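Local coordinates for protein AP endonuclease, family 2 (Brucella melitensis biovar Abortus, PDB 3NGF) that probably interconverts hydroxypyruvate and tartronate semialdehyde as a manganese-binding isomerase built on a TIM barrel, at residues S85-E88 and Q89-R92. Sequence-based numbering, arbitrary orientation. Where two conformers were deposited one is given.
Sequences SGRE and QEFR
R87 and E90 reach for each other across the first turn of a helix, their side chains lying side by side and pointing the same way. Starting at CB, the methylenes of R87 run past one carboxylate oxygen: CB is 3.8 Å from E90 OE1, and CG and CD keep nearly the same spacing. A bend at chi3 (69°) then turns the guanidinium so that its side, and not its end, faces the glutamate. R87 NE donates to E90 OE1 at 2.9 Å, and R87 NH2 donates to E90 OE2 at 3.0 Å, on the syn side. Both oxygens lie close to the guanidinium plane, yet the carboxylate is rotated 33° against it, and NE therefore meets OE1 from above the carboxylate plane. Only an arginine offers this side-on pair of donors, and the extended chain of E90 lays one oxygen beside each nitrogen. NH2 also forms a salt bridge with E78, earlier in the same loop.

R87 is the N-cap of helix 88-104, which follows the third strand of the TIM barrel on its outer, helical layer, and R87 O accepts from F91 N at 2.9 Å. E88 O takes R92 N in the next such bond. Q89 N and E90 N, in the first turn, each donate to a water of their own, and each water is weakly bonded to G86 O. E88 folds back over the loop, where OE2 of E88 accepts from G86 N at 3.2 Å. Acidic residues suit this end, where the helix dipole would probably favour negative charge. G86, with phi at 97°, adopts a backbone shape that a CB would hinder. The buried F91 packs against M81 and A82 of the loop and against N132 of helix 122-140.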
ATOM      1  N   SER A  85      -4.830  17.254  12.981  0.50 17.42           N
ATOM      2  CA  SER A  85      -4.311  18.579  13.301  0.50 18.09           C
ATOM      3  C   SER A  85      -3.497  18.544  14.581  0.50 18.24           C
ATOM      4  O   SER A  85      -3.883  17.891  15.561  0.50 18.68           O
ATOM      5  CB  SER A  85      -5.445  19.585  13.452  0.50 19.34           C
ATOM      6  OG  SER A  85      -4.923  20.875  13.730  0.50 20.86           O
ATOM      7  N   GLY A  86      -2.363  19.240  14.563  1.00 18.20           N
ATOM      8  CA  GLY A  86      -1.487  19.313  15.728  1.00 18.83           C
ATOM      9  C   GLY A  86      -0.324  18.343  15.744  1.00 18.35           C
ATOM     10  O   GLY A  86       0.594  18.523  16.547  1.00 18.22           O
ATOM     11  N   ARG A  87      -0.348  17.328  14.864  1.00 17.13           N
ATOM     12  CA  ARG A  87       0.728  16.352  14.781  1.00 16.79           C
ATOM     13  C   ARG A  87       1.635  16.564  13.562  1.00 15.38           C
ATOM     14  O   ARG A  87       2.333  15.663  13.138  1.00 14.11           O
ATOM     15  CB  ARG A  87       0.130  14.945  14.820  1.00 17.11           C
ATOM     16  CG  ARG A  87      -0.600  14.740  16.150  1.00 19.57           C
ATOM     17  CD  ARG A  87      -1.118  13.359  16.317  1.00 22.57           C
ATOM     18  NE  ARG A  87      -0.066  12.363  16.491  1.00 23.61           N
ATOM     19  CZ  ARG A  87      -0.327  11.087  16.744  1.00 25.23           C
ATOM     20  NH1 ARG A  87      -1.593  10.691  16.882  1.00 25.58           N
ATOM     21  NH2 ARG A  87       0.669  10.211  16.865  1.00 25.93           N
ATOM     22  N   GLU A  88       1.656  17.785  13.043  1.00 15.21           N
ATOM     23  CA  GLU A  88       2.357  18.068  11.809  1.00 15.10           C
ATOM     24  C   GLU A  88       3.876  17.918  11.917  1.00 14.92           C
ATOM     25  O   GLU A  88       4.490  17.335  11.020  1.00 13.62           O
ATOM     26  CB  GLU A  88       1.991  19.458  11.267  1.00 15.99           C
ATOM     27  CG  GLU A  88       0.532  19.614  10.912  1.00 18.69           C
ATOM     28  CD  GLU A  88      -0.323  20.186  12.059  1.00 21.43           C
ATOM     29  OE1 GLU A  88       0.160  20.310  13.212  1.00 22.29           O
ATOM     30  OE2 GLU A  88      -1.495  20.524  11.781  1.00 23.91           O
ATOM     31  N   GLN A  89       4.484  18.427  12.995  1.00 15.15           N
ATOM     32  CA  GLN A  89       5.941  18.312  13.137  1.00 15.46           C
ATOM     33  C   GLN A  89       6.303  16.837  13.253  1.00 14.17           C
ATOM     34  O   GLN A  89       7.268  16.377  12.646  1.00 13.51           O
ATOM     35  CB  GLN A  89       6.468  19.075  14.343  1.00 16.12           C
ATOM     36  CG  GLN A  89       7.969  19.088  14.415  1.00 17.22           C
ATOM     37  CD  GLN A  89       8.618  19.918  13.324  1.00 19.69           C
ATOM     38  OE1 GLN A  89       8.476  21.136  13.306  1.00 19.89           O
ATOM     39  NE2 GLN A  89       9.359  19.261  12.423  1.00 17.96           N
ATOM     40  N   GLU A  90       5.505  16.099  14.012  1.00 14.37           N
ATOM     41  CA  GLU A  90       5.656  14.647  14.109  1.00 14.24           C
ATOM     42  C   GLU A  90       5.581  13.964  12.737  1.00 13.39           C
ATOM     43  O   GLU A  90       6.451  13.170  12.364  1.00 13.24           O
ATOM     44  CB  GLU A  90       4.577  14.079  15.028  1.00 14.52           C
ATOM     45  CG  GLU A  90       4.733  12.603  15.319  1.00 16.38           C
ATOM     46  CD  GLU A  90       3.581  12.052  16.153  1.00 21.66           C
ATOM     47  OE1 GLU A  90       2.766  12.871  16.681  1.00 19.95           O
ATOM     48  OE2 GLU A  90       3.524  10.806  16.300  1.00 19.89           O
ATOM     49  N   PHE A  91       4.552  14.297  11.966  1.00 12.80           N
ATOM     50  CA  PHE A  91       4.440  13.773  10.617  1.00 11.65           C
ATOM     51  C   PHE A  91       5.678  14.107   9.753  1.00 11.12           C
ATOM     52  O   PHE A  91       6.216  13.220   9.055  1.00 10.17           O
ATOM     53  CB  PHE A  91       3.165  14.262   9.922  1.00 10.88           C
ATOM     54  CG  PHE A  91       3.021  13.709   8.528  1.00 10.82           C
ATOM     55  CD1 PHE A  91       2.427  12.467   8.313  1.00 11.42           C
ATOM     56  CD2 PHE A  91       3.543  14.404   7.445  1.00 11.64           C
ATOM     57  CE1 PHE A  91       2.345  11.931   7.007  1.00 11.36           C
ATOM     58  CE2 PHE A  91       3.472  13.906   6.169  1.00 11.16           C
ATOM     59  CZ  PHE A  91       2.875  12.649   5.947  1.00 11.39           C
ATOM     60  N   ARG A  92       6.119  15.357   9.814  1.00 11.40           N
ATOM     61  CA  ARG A  92       7.294  15.830   9.069  1.00 12.23           C
ATOM     62  C   ARG A  92       8.574  15.099   9.459  1.00 13.26           C
ATOM     63  O   ARG A  92       9.350  14.658   8.586  1.00 13.98           O
ATOM     64  CB  ARG A  92       7.482  17.334   9.233  1.00 12.67           C
ATOM     65  CG  ARG A  92       6.352  18.131   8.564  1.00 13.51           C
ATOM     66  CD  ARG A  92       6.403  19.657   8.865  1.00 14.67           C
ATOM     67  NE  ARG A  92       5.424  20.312   8.007  1.00 14.55           N
ATOM     68  CZ  ARG A  92       5.639  21.347   7.209  1.00 13.16           C
ATOM     69  NH1 ARG A  92       6.813  21.984   7.191  1.00 14.60           N
ATOM     70  NH2 ARG A  92       4.641  21.771   6.442  1.00 15.93           N
TER
HETATM   71  O   HOH W   1       3.856  17.355  16.189  1.00 15.86           O
HETATM   72  O   HOH W   2       3.274  20.004  15.120  1.00 18.41           O